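Local coordinates for stage II sporulation protein SA (Bacillus subtilis, PDB 3O6Q) that acts as the toxin of a type II toxin-antitoxin system, killing sporulating cells unless neutralised by its antitoxin SpoIISB; the chain here is its predicted cytoplasmic part, at residues L23-T28 with L124-I129; K27-L32 with F138-S143; T58-D61 with T66-L69; S68-S73 with D79-H84. One frame throughout, in Å; residues are numbered along the deposited sequence.

Contact 1: L23-T28 with L124-I129; sequences LNRLKT and LTSDSI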
loop_
_atom_site.group_PDB
_atom_site.type_symbol
_atom_site.label_atom_id
_atom_site.label_comp_id
_atom_site.label_asym_id
_atom_site.label_seq_id
_atom_site.Cartn_x
_atom_site.Cartn_y
_atom_site.Cartn_z
ATOM N N LEU A 23 -5.930 8.206 -0.327
ATOM C CA LEU A 23 -5.792 8.070 -1.768
ATOM C C LEU A 23 -4.542 8.802 -2.247
ATOM O O LEU A 23 -3.761 8.229 -3.022
ATOM C CB LEU A 23 -7.022 8.583 -2.495
ATOM C CG LEU A 23 -6.954 8.597 -4.043
ATOM C CD1 LEU A 23 -6.684 7.249 -4.611
ATOM C CD2 LEU A 23 -8.225 9.193 -4.609
ATOM N N ASN A 24 -4.329 10.040 -1.784
ATOM C CA ASN A 24 -3.125 10.814 -2.182
ATOM C C ASN A 24 -1.819 10.138 -1.740
ATOM O O ASN A 24 -0.836 10.036 -2.512
ATOM C CB ASN A 24 -3.139 12.251 -1.643
ATOM C CG ASN A 24 -4.214 13.129 -2.284
ATOM O OD1 ASN A 24 -4.734 12.822 -3.361
ATOM N ND2 ASN A 24 -4.538 14.255 -1.625
ATOM N N ARG A 25 -1.791 9.684 -0.502
ATOM C CA ARG A 25 -0.568 9.089 0.030
ATOM C C ARG A 25 -0.302 7.781 -0.709
ATOM O O ARG A 25 0.836 7.461 -0.980
ATOM C CB ARG A 25 -0.673 8.880 1.536
ATOM C CG ARG A 25 -0.639 10.138 2.305
ATOM C CD ARG A 25 -0.625 9.927 3.812
ATOM N NE ARG A 25 -0.552 11.189 4.523
ATOM C CZ ARG A 25 -0.725 11.335 5.837
ATOM N NH1 ARG A 25 -1.021 10.297 6.628
ATOM N NH2 ARG A 25 -0.628 12.556 6.359
ATOM N N LEU A 26 -1.359 7.063 -1.080
ATOM C CA LEU A 26 -1.191 5.800 -1.791
ATOM C C LEU A 26 -0.775 6.053 -3.251
ATOM O O LEU A 26 0.077 5.354 -3.781
ATOM C CB LEU A 26 -2.443 4.917 -1.664
ATOM C CG LEU A 26 -2.227 3.507 -2.262
ATOM C CD1 LEU A 26 -1.050 2.744 -1.597
ATOM C CD2 LEU A 26 -3.535 2.704 -2.229
ATOM N N LYS A 27 -1.324 7.098 -3.871
ATOM C CA LYS A 27 -0.816 7.582 -5.164
ATOM C C LYS A 27 0.676 7.896 -5.144
ATOM O O LYS A 27 1.429 7.489 -6.016
ATOM C CB LYS A 27 -1.569 8.847 -5.594
ATOM C CG LYS A 27 -2.944 8.574 -6.167
ATOM C CD LYS A 27 -3.754 9.813 -6.318
ATOM C CE LYS A 27 -3.244 10.673 -7.456
ATOM N NZ LYS A 27 -4.166 11.845 -7.560
ATOM N N THR A 28 1.111 8.638 -4.154
ATOM C CA THR A 28 2.535 8.905 -3.989
ATOM C C THR A 28 3.369 7.667 -3.806
ATOM O O THR A 28 4.417 7.537 -4.410
ATOM C CB THR A 28 2.756 9.862 -2.838
ATOM O OG1 THR A 28 2.041 11.073 -3.156
ATOM C CG2 THR A 28 4.256 10.199 -2.607
ATOM N N LEU A 124 6.438 8.047 13.385
ATOM C CA LEU A 124 5.645 8.813 12.402
ATOM C C LEU A 124 4.820 9.926 13.052
ATOM O O LEU A 124 3.951 9.657 13.901
ATOM C CB LEU A 124 4.665 7.907 11.678
ATOM C CG LEU A 124 5.215 6.607 11.068
ATOM C CD1 LEU A 124 4.067 5.862 10.450
ATOM C CD2 LEU A 124 6.349 6.849 10.061
ATOM N N THR A 125 5.060 11.171 12.638
ATOM C CA THR A 125 4.254 12.311 13.074
ATOM C C THR A 125 3.759 13.136 11.890
ATOM O O THR A 125 4.285 13.033 10.787
ATOM C CB THR A 125 5.046 13.282 13.948
ATOM O OG1 THR A 125 6.057 13.882 13.137
ATOM C CG2 THR A 125 5.645 12.563 15.155
ATOM N N SER A 126 2.769 13.987 12.143
ATOM C CA SER A 126 2.145 14.750 11.084
ATOM C C SER A 126 1.428 15.924 11.704
ATOM O O SER A 126 0.835 15.805 12.761
ATOM C CB SER A 126 1.149 13.872 10.317
ATOM O OG SER A 126 0.539 14.555 9.251
ATOM N N ASP A 127 1.473 17.048 11.007
ATOM C CA ASP A 127 0.661 18.197 11.350
ATOM C C ASP A 127 -0.816 17.990 11.005
ATOM O O ASP A 127 -1.667 18.535 11.699
ATOM C CB ASP A 127 1.203 19.455 10.669
ATOM C CG ASP A 127 2.375 20.063 11.432
ATOM O OD1 ASP A 127 2.293 20.209 12.689
ATOM O OD2 ASP A 127 3.381 20.408 10.769
ATOM N N SER A 128 -1.120 17.208 9.965
ATOM C CA SER A 128 -2.505 16.805 9.704
ATOM C C SER A 128 -2.836 15.523 10.455
ATOM O O SER A 128 -3.301 15.612 11.585
ATOM C CB SER A 128 -2.816 16.672 8.208
ATOM O OG SER A 128 -1.913 15.812 7.558
ATOM N N ILE A 129 -2.564 14.354 9.869
ATOM C CA ILE A 129 -3.026 13.091 10.446
ATOM C C ILE A 129 -2.129 11.912 10.115
ATOM O O ILE A 129 -1.721 11.772 8.977
ATOM C CB ILE A 129 -4.445 12.792 9.946
ATOM C CG1 ILE A 129 -5.473 13.542 10.804
ATOM C CG2 ILE A 129 -4.766 11.366 10.000
ATOM C CD1 ILE A 129 -6.858 13.615 10.153
#
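Arg25 NH1 and NH2 both donate to the backbone oxygen of Ile129, so the end of the guanidinium straddles a single acceptor. The Arg25 NH1 to Ile129 O distance is 2.9 Å, and NH2 to the same oxygen is also 2.9 Å. Both bonds are noticeably bent, with N-H...O angles of 143° and 139°, as sharing one atom demands. The oxygen lies close to the guanidinium plane, at its edge. CG of Arg25 leaves beside the backbone N (chi1 -71°), and the chain then runs fully extended to NE, which lets a helix residue cross a gap of 11.4 Å between the Arg25 CA and the Ile129 CA. Asp134, a salt-bridge partner of NH1, probably balances the charge. Around the grip the packing is thin: Ser126 OG stands 3.7 Å from Arg25 NH2, and it bonds to the backbone O of Asn64. Ser128 OG in turn donates to Ser126 OG, joining the two small hydroxyls of the turn, while the Ile129 side chain leads away to Met21 and Tyr22. A long basic side chain suits this place, pinning the long helix 7-35 to the turn between strand 118-125 and helix 132-148 in a GAF-like alpha/beta domain.

Contact 2: K27-L32 with F138-S143; sequences KTYQYL and FTSLTS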
loop_
_atom_site.group_PDB
_atom_site.type_symbol
_atom_site.label_atom_id
_atom_site.label_comp_id
_atom_site.label_asym_id
_atom_site.label_seq_id
_atom_site.Cartn_x
_atom_site.Cartn_y
_atom_site.Cartn_z
ATOM N N LYS A 27 -1.324 7.098 -3.871
ATOM C CA LYS A 27 -0.816 7.582 -5.164
ATOM C C LYS A 27 0.676 7.896 -5.144
ATOM O O LYS A 27 1.429 7.489 -6.016
ATOM C CB LYS A 27 -1.569 8.847 -5.594
ATOM C CG LYS A 27 -2.944 8.574 -6.167
ATOM C CD LYS A 27 -3.754 9.813 -6.318
ATOM C CE LYS A 27 -3.244 10.673 -7.456
ATOM N NZ LYS A 27 -4.166 11.845 -7.560
ATOM N N THR A 28 1.111 8.638 -4.154
ATOM C CA THR A 28 2.535 8.905 -3.989
ATOM C C THR A 28 3.369 7.667 -3.806
ATOM O O THR A 28 4.417 7.537 -4.410
ATOM C CB THR A 28 2.756 9.862 -2.838
ATOM O OG1 THR A 28 2.041 11.073 -3.156
ATOM C CG2 THR A 28 4.256 10.199 -2.607
ATOM N N TYR A 29 2.915 6.759 -2.946
ATOM C CA TYR A 29 3.653 5.520 -2.648
ATOM C C TYR A 29 3.879 4.725 -3.944
ATOM O O TYR A 29 4.989 4.308 -4.253
ATOM C CB TYR A 29 2.853 4.734 -1.601
ATOM C CG TYR A 29 3.237 3.292 -1.309
ATOM C CD1 TYR A 29 4.088 2.960 -0.262
ATOM C CD2 TYR A 29 2.633 2.252 -1.997
ATOM C CE1 TYR A 29 4.387 1.611 0.055
ATOM C CE2 TYR A 29 2.912 0.903 -1.679
ATOM C CZ TYR A 29 3.801 0.604 -0.678
ATOM O OH TYR A 29 4.115 -0.711 -0.418
ATOM N N GLN A 30 2.814 4.547 -4.709
ATOM C CA GLN A 30 2.878 3.784 -5.934
ATOM C C GLN A 30 3.750 4.498 -6.947
ATOM O O GLN A 30 4.506 3.856 -7.640
ATOM C CB GLN A 30 1.492 3.585 -6.506
ATOM C CG GLN A 30 1.475 2.693 -7.758
ATOM C CD GLN A 30 1.279 3.438 -9.091
ATOM O OE1 GLN A 30 0.699 2.878 -10.046
ATOM N NE2 GLN A 30 1.773 4.684 -9.172
ATOM N N TYR A 31 3.648 5.826 -7.031
ATOM C CA TYR A 31 4.439 6.565 -8.000
ATOM C C TYR A 31 5.913 6.385 -7.714
ATOM O O TYR A 31 6.732 6.153 -8.642
ATOM C CB TYR A 31 4.050 8.033 -8.011
ATOM C CG TYR A 31 4.851 8.862 -8.995
ATOM C CD1 TYR A 31 4.374 9.114 -10.280
ATOM C CD2 TYR A 31 6.057 9.420 -8.629
ATOM C CE1 TYR A 31 5.093 9.874 -11.183
ATOM C CE2 TYR A 31 6.793 10.170 -9.529
ATOM C CZ TYR A 31 6.306 10.393 -10.802
ATOM O OH TYR A 31 7.059 11.164 -11.668
ATOM N N LEU A 32 6.273 6.449 -6.432
ATOM C CA LEU A 32 7.682 6.269 -6.035
ATOM C C LEU A 32 8.171 4.834 -6.242
ATOM O O LEU A 32 9.270 4.606 -6.683
ATOM C CB LEU A 32 7.895 6.697 -4.609
ATOM C CG LEU A 32 7.699 8.180 -4.281
ATOM C CD1 LEU A 32 7.598 8.311 -2.751
ATOM C CD2 LEU A 32 8.834 9.029 -4.811
ATOM N N PHE A 138 4.139 2.368 5.982
ATOM C CA PHE A 138 5.524 2.467 6.344
ATOM C C PHE A 138 6.130 1.146 6.742
ATOM O O PHE A 138 7.300 0.931 6.472
ATOM C CB PHE A 138 5.748 3.598 7.340
ATOM C CG PHE A 138 5.732 4.960 6.658
ATOM C CD1 PHE A 138 6.899 5.494 6.147
ATOM C CD2 PHE A 138 4.557 5.608 6.408
ATOM C CE1 PHE A 138 6.884 6.689 5.453
ATOM C CE2 PHE A 138 4.541 6.801 5.704
ATOM C CZ PHE A 138 5.690 7.337 5.223
ATOM N N THR A 139 5.337 0.213 7.312
ATOM C CA THR A 139 5.873 -1.116 7.564
ATOM C C THR A 139 6.011 -1.925 6.274
ATOM O O THR A 139 6.952 -2.661 6.123
ATOM C CB THR A 139 5.122 -1.884 8.659
ATOM O OG1 THR A 139 3.744 -2.145 8.282
ATOM C CG2 THR A 139 5.213 -1.105 9.921
ATOM N N SER A 140 5.081 -1.782 5.351
ATOM C CA SER A 140 5.245 -2.337 4.003
ATOM C C SER A 140 6.579 -2.023 3.399
ATOM O O SER A 140 7.209 -2.877 2.790
ATOM C CB SER A 140 4.181 -1.770 3.069
ATOM O OG SER A 140 2.912 -2.301 3.459
ATOM N N LEU A 141 7.031 -0.799 3.578
ATOM C CA LEU A 141 8.295 -0.381 2.982
ATOM C C LEU A 141 9.504 -1.083 3.611
ATOM O O LEU A 141 10.462 -1.441 2.938
ATOM C CB LEU A 141 8.464 1.140 3.138
ATOM C CG LEU A 141 7.775 2.108 2.204
ATOM C CD1 LEU A 141 7.936 3.495 2.845
ATOM C CD2 LEU A 141 8.430 2.048 0.802
ATOM N N THR A 142 9.478 -1.233 4.916
ATOM C CA THR A 142 10.501 -2.003 5.623
ATOM C C THR A 142 10.528 -3.424 5.097
ATOM O O THR A 142 11.591 -4.010 4.991
ATOM C CB THR A 142 10.244 -2.051 7.154
ATOM O OG1 THR A 142 9.019 -2.733 7.420
ATOM C CG2 THR A 142 10.177 -0.655 7.770
ATOM N N SER A 143 9.379 -3.982 4.746
ATOM C CA SER A 143 9.340 -5.333 4.164
ATOM C C SER A 143 9.920 -5.363 2.771
ATOM O O SER A 143 10.710 -6.250 2.458
ATOM C CB SER A 143 7.919 -5.913 4.182
ATOM O OG SER A 143 7.515 -6.139 5.531
#
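Tyr29 and Leu141 meet because of their first torsions. In Tyr29 the ring is swung opposite the backbone N (chi1 168°), carrying it off helix 7-35 toward the other helix. In Leu141, CG sits beside its own backbone N (chi1 -80°), and although its CB sets out across the line of approach, the end of the side chain comes nearer. The two side chains run past each other in opposite directions. Leu141 CG lies 4.0 Å from Tyr29 CE1, close to the ring plane, so the leucine touches the edge of the tyrosine. CD2 of Leu141 adds a second contact with Tyr29 CE1 at 4.1 Å. Farther out along the ring, Tyr29 OH comes within 3.6 Å of Ser140 CB. This is packing against a methylene; Ser140 OG itself bonds to the backbone O of Leu136 in its own helix. The small serine lets the phenol end lie close to the helix backbone. Tyrosine fits because its hydrocarbon ring fills a buried interface while its hydroxyl reaches beyond it, to a hydrogen bond with Tyr29 OH of the second subunit. Helices 7-35 and 132-148 pair inside one chain and also face the second subunit, where Gln30 bonds to Thr139 of that chain; within the chain Tyr59 of helix 45-61 packs against Leu32 and Leu141, and Phe138 touches Leu124 of strand 118-125.

Contact 3: T58-D61 with T66-L69; sequences TYAD and TASL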
loop_
_atom_site.group_PDB
_atom_site.type_symbol
_atom_site.label_atom_id
_atom_site.label_comp_id
_atom_site.label_asym_id
_atom_site.label_seq_id
_atom_site.Cartn_x
_atom_site.Cartn_y
_atom_site.Cartn_z
ATOM N N THR A 58 12.330 9.133 2.261
ATOM C CA THR A 58 12.035 9.426 0.870
ATOM C C THR A 58 10.522 9.552 0.647
ATOM O O THR A 58 10.026 10.462 -0.023
ATOM C CB THR A 58 12.658 8.332 -0.040
ATOM O OG1 THR A 58 14.099 8.433 0.033
ATOM C CG2 THR A 58 12.181 8.467 -1.478
ATOM N N TYR A 59 9.794 8.647 1.259
ATOM C CA TYR A 59 8.355 8.586 1.129
ATOM C C TYR A 59 7.647 9.634 1.972
ATOM O O TYR A 59 6.755 10.328 1.485
ATOM C CB TYR A 59 7.883 7.152 1.465
ATOM C CG TYR A 59 8.082 6.209 0.289
ATOM C CD1 TYR A 59 9.362 5.794 -0.107
ATOM C CD2 TYR A 59 6.994 5.801 -0.485
ATOM C CE1 TYR A 59 9.519 4.948 -1.227
ATOM C CE2 TYR A 59 7.149 4.934 -1.582
ATOM C CZ TYR A 59 8.392 4.531 -1.956
ATOM O OH TYR A 59 8.491 3.723 -3.083
ATOM N N ALA A 60 8.028 9.747 3.237
ATOM C CA ALA A 60 7.372 10.698 4.126
ATOM C C ALA A 60 7.592 12.115 3.601
ATOM O O ALA A 60 6.692 12.932 3.642
ATOM C CB ALA A 60 7.882 10.563 5.556
ATOM N N ASP A 61 8.785 12.396 3.097
ATOM C CA ASP A 61 9.069 13.705 2.548
ATOM C C ASP A 61 8.032 14.177 1.536
ATOM O O ASP A 61 7.719 15.357 1.488
ATOM C CB ASP A 61 10.433 13.715 1.899
ATOM C CG ASP A 61 11.545 13.691 2.913
ATOM O OD1 ASP A 61 11.248 13.725 4.143
ATOM O OD2 ASP A 61 12.730 13.591 2.480
ATOM N N THR A 66 6.300 13.264 8.869
ATOM C CA THR A 66 7.710 13.007 9.137
ATOM C C THR A 66 7.872 11.577 9.638
ATOM O O THR A 66 7.154 11.153 10.510
ATOM C CB THR A 66 8.239 13.963 10.226
ATOM O OG1 THR A 66 7.900 15.308 9.891
ATOM C CG2 THR A 66 9.749 13.893 10.360
ATOM N N ALA A 67 8.842 10.852 9.083
ATOM C CA ALA A 67 9.200 9.513 9.544
ATOM C C ALA A 67 10.679 9.496 9.951
ATOM O O ALA A 67 11.512 10.190 9.351
ATOM C CB ALA A 67 8.924 8.494 8.486
ATOM N N SER A 68 10.983 8.712 10.985
ATOM C CA SER A 68 12.338 8.560 11.511
ATOM C C SER A 68 12.479 7.162 12.080
ATOM O O SER A 68 11.491 6.526 12.421
ATOM C CB SER A 68 12.613 9.538 12.631
ATOM O OG SER A 68 12.334 10.860 12.258
ATOM N N LEU A 69 13.725 6.716 12.173
ATOM C CA LEU A 69 14.093 5.467 12.787
ATOM C C LEU A 69 14.906 5.830 14.010
ATOM O O LEU A 69 15.964 6.435 13.894
ATOM C CB LEU A 69 14.929 4.628 11.827
ATOM C CG LEU A 69 15.150 3.181 12.325
ATOM C CD1 LEU A 69 13.836 2.518 12.670
ATOM C CD2 LEU A 69 15.858 2.312 11.319
#
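Ala60 of helix 45-61 aims its methyl at the start of the strand and meets the Ala67 methyl from the flank, not head-on. The Ala60 CB to Ala67 CB distance is 3.7 Å, an ordinary van der Waals contact between two CB atoms. The helix methyl also settles on the strand backbone: Ala60 CB is 3.7 Å from Ala67 N and 4.2 Å from Thr66 C. With no longer side chain on either residue, the main chains come very near, Ala60 CA lying 5.5 Å from Thr66 CA. Alanine suits both positions, being apolar enough for burial and short enough for such an approach. Thr66 points away from the helix, and its side chain touches Thr125 of the adjacent strand; this alternation is what an extended strand imposes on consecutive residues. The contact is apolar packing that brings a tight helix-to-strand connection back on itself, with just four residues between the two segments. Phe138 of helix 132-148 lies against both alanines. Strand 66-71, an outer strand of the sheet within this chain, pairs with strand 118-125, whose Leu124 touches Ala67, while helix 45-61 extends the cover through Leu56 on Ala67 and Ile52 on Leu69.

Contact 4: S68-S73 with D79-H84; sequences SLCHYS and DRLTEH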
loop_
_atom_site.group_PDB
_atom_site.type_symbol
_atom_site.label_atom_id
_atom_site.label_comp_id
_atom_site.label_asym_id
_atom_site.label_seq_id
_atom_site.Cartn_x
_atom_site.Cartn_y
_atom_site.Cartn_z
ATOM N N SER A 68 10.983 8.712 10.985
ATOM C CA SER A 68 12.338 8.560 11.511
ATOM C C SER A 68 12.479 7.162 12.080
ATOM O O SER A 68 11.491 6.526 12.421
ATOM C CB SER A 68 12.613 9.538 12.631
ATOM O OG SER A 68 12.334 10.860 12.258
ATOM N N LEU A 69 13.725 6.716 12.173
ATOM C CA LEU A 69 14.093 5.467 12.787
ATOM C C LEU A 69 14.906 5.830 14.010
ATOM O O LEU A 69 15.964 6.435 13.894
ATOM C CB LEU A 69 14.929 4.628 11.827
ATOM C CG LEU A 69 15.150 3.181 12.325
ATOM C CD1 LEU A 69 13.836 2.518 12.670
ATOM C CD2 LEU A 69 15.858 2.312 11.319
ATOM N N CYS A 70 14.391 5.498 15.190
ATOM C CA CYS A 70 14.985 5.958 16.423
ATOM C C CYS A 70 15.532 4.771 17.197
ATOM O O CYS A 70 14.881 3.735 17.292
ATOM C CB CYS A 70 13.941 6.720 17.253
ATOM S SG CYS A 70 13.339 8.232 16.506
ATOM N N HIS A 71 16.743 4.920 17.730
ATOM C CA HIS A 71 17.307 3.899 18.588
ATOM C C HIS A 71 16.368 3.750 19.771
ATOM O O HIS A 71 15.772 4.728 20.218
ATOM C CB HIS A 71 18.719 4.284 19.048
ATOM C CG HIS A 71 19.766 4.149 17.976
ATOM N ND1 HIS A 71 20.382 2.948 17.683
ATOM C CD2 HIS A 71 20.300 5.064 17.124
ATOM C CE1 HIS A 71 21.245 3.130 16.694
ATOM N NE2 HIS A 71 21.208 4.402 16.332
ATOM N N TYR A 72 16.199 2.526 20.241
ATOM C CA TYR A 72 15.367 2.270 21.397
ATOM C C TYR A 72 16.016 1.173 22.253
ATOM O O TYR A 72 15.376 0.193 22.636
ATOM C CB TYR A 72 13.943 1.914 20.951
ATOM C CG TYR A 72 12.944 1.986 22.089
ATOM C CD1 TYR A 72 12.404 3.198 22.498
ATOM C CD2 TYR A 72 12.559 0.848 22.768
ATOM C CE1 TYR A 72 11.520 3.272 23.565
ATOM C CE2 TYR A 72 11.669 0.912 23.822
ATOM C CZ TYR A 72 11.150 2.126 24.223
ATOM O OH TYR A 72 10.276 2.177 25.300
ATOM N N SER A 73 17.304 1.386 22.542
ATOM C CA SER A 73 18.132 0.465 23.305
ATOM C C SER A 73 18.404 0.955 24.722
ATOM O O SER A 73 18.078 0.297 25.703
ATOM C CB SER A 73 19.485 0.302 22.606
ATOM O OG SER A 73 19.298 -0.200 21.325
ATOM N N ASP A 79 14.009 7.707 26.937
ATOM C CA ASP A 79 13.604 8.997 27.518
ATOM C C ASP A 79 13.526 10.097 26.463
ATOM O O ASP A 79 12.589 10.899 26.477
ATOM C CB ASP A 79 14.532 9.427 28.658
ATOM C CG ASP A 79 14.487 8.474 29.851
ATOM O OD1 ASP A 79 13.493 7.723 29.963
ATOM O OD2 ASP A 79 15.443 8.472 30.666
ATOM N N ARG A 80 14.474 10.112 25.533
ATOM C CA ARG A 80 14.428 11.052 24.428
ATOM C C ARG A 80 13.090 10.915 23.725
ATOM O O ARG A 80 12.408 11.898 23.468
ATOM C CB ARG A 80 15.537 10.780 23.411
ATOM C CG ARG A 80 16.962 11.108 23.851
ATOM C CD ARG A 80 17.990 10.482 22.931
ATOM N NE ARG A 80 19.354 10.737 23.410
ATOM C CZ ARG A 80 20.334 9.835 23.458
ATOM N NH1 ARG A 80 20.142 8.566 23.094
ATOM N NH2 ARG A 80 21.524 10.207 23.902
ATOM N N LEU A 81 12.710 9.686 23.415
ATOM C CA LEU A 81 11.482 9.453 22.673
ATOM C C LEU A 81 10.256 9.918 23.478
ATOM O O LEU A 81 9.479 10.726 22.985
ATOM C CB LEU A 81 11.395 7.973 22.301
ATOM C CG LEU A 81 10.678 7.607 21.017
ATOM C CD1 LEU A 81 11.165 8.427 19.865
ATOM C CD2 LEU A 81 10.975 6.161 20.745
ATOM N N THR A 82 10.142 9.462 24.729
ATOM C CA THR A 82 8.909 9.593 25.532
ATOM C C THR A 82 8.677 10.897 26.340
ATOM O O THR A 82 7.573 11.097 26.865
ATOM C CB THR A 82 8.746 8.418 26.540
ATOM O OG1 THR A 82 9.864 8.378 27.427
ATOM C CG2 THR A 82 8.620 7.063 25.841
ATOM N N GLU A 83 9.695 11.759 26.457
ATOM C CA GLU A 83 9.562 13.083 27.127
ATOM C C GLU A 83 8.656 14.044 26.333
ATOM O O GLU A 83 8.188 15.031 26.872
ATOM C CB GLU A 83 10.940 13.724 27.415
ATOM C CG GLU A 83 11.750 14.134 26.175
ATOM C CD GLU A 83 12.974 14.997 26.500
ATOM O OE1 GLU A 83 13.486 14.927 27.641
ATOM O OE2 GLU A 83 13.417 15.743 25.599
ATOM N N HIS A 84 8.394 13.738 25.061
ATOM C CA HIS A 84 7.483 14.533 24.224
ATOM C C HIS A 84 6.006 14.177 24.487
ATOM O O HIS A 84 5.130 14.544 23.688
ATOM C CB HIS A 84 7.793 14.297 22.726
ATOM C CG HIS A 84 9.225 14.536 22.332
ATOM N ND1 HIS A 84 9.595 14.771 21.025
ATOM C CD2 HIS A 84 10.368 14.607 23.062
ATOM C CE1 HIS A 84 10.900 14.970 20.965
ATOM N NE2 HIS A 84 11.391 14.884 22.188
#
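Leu81 drives both branches of its isobutyl group against the strand end, one onto Cys70 and the other onto Tyr72, and this forked leucine is the tight part of the contact. Leu81 CD2 lies 3.7 Å from Tyr72 CD1 and 4.1 Å from Tyr72 CE1, meeting one side of the ring obliquely; the two side chains cross at about a right angle. Leu81 CD1 meets Cys70 SG at 4.0 Å. Tyr72 CG is turned opposite the backbone N (chi1 -165°), which brings the ring nearer the helix even though its CB starts off to one side. The phenol oxygen then finds a hydrogen bond with Asp96, so the buried ring keeps its polar end satisfied. Cys70 SG is also engaged in a disulfide to the chain of another protein, probably the antitoxin. The other side is looser: Arg80, Glu83 and His84 are exposed, and Arg80 forms a salt bridge with Asp77 within its own helix. Charged and polar residues suit that solvent-facing surface as leucine suits the buried one. Helix 75-82 thus lies beside strand 66-71, with Leu81 also reaching Val121 of strand 118-125, while helix 88-96 packs Gln92 and Leu95 against Tyr72.

Overall arrangement
Contacts 2, 3 and 4 are buried and apolar, whereas contact 1 is partly buried and depends on a charged side chain meeting a backbone oxygen. Contacts 1 and 2 both start from helix 7-35 and both adjoin the second subunit; contact 2 is the more buried, built of tyrosine, leucine and serine where contact 1 relies on arginine. Contacts 3 and 4 both use strand 66-71, packed by an alanine at its start and, at its end, by a leucine of helix 75-82. Contacts 1, 2 and 3 touch one another through packed side chains. Contact 4, joined to contact 3 through the strand, is farthest from contact 2, their centres about 23 Å apart on opposite sides of the chain's centre.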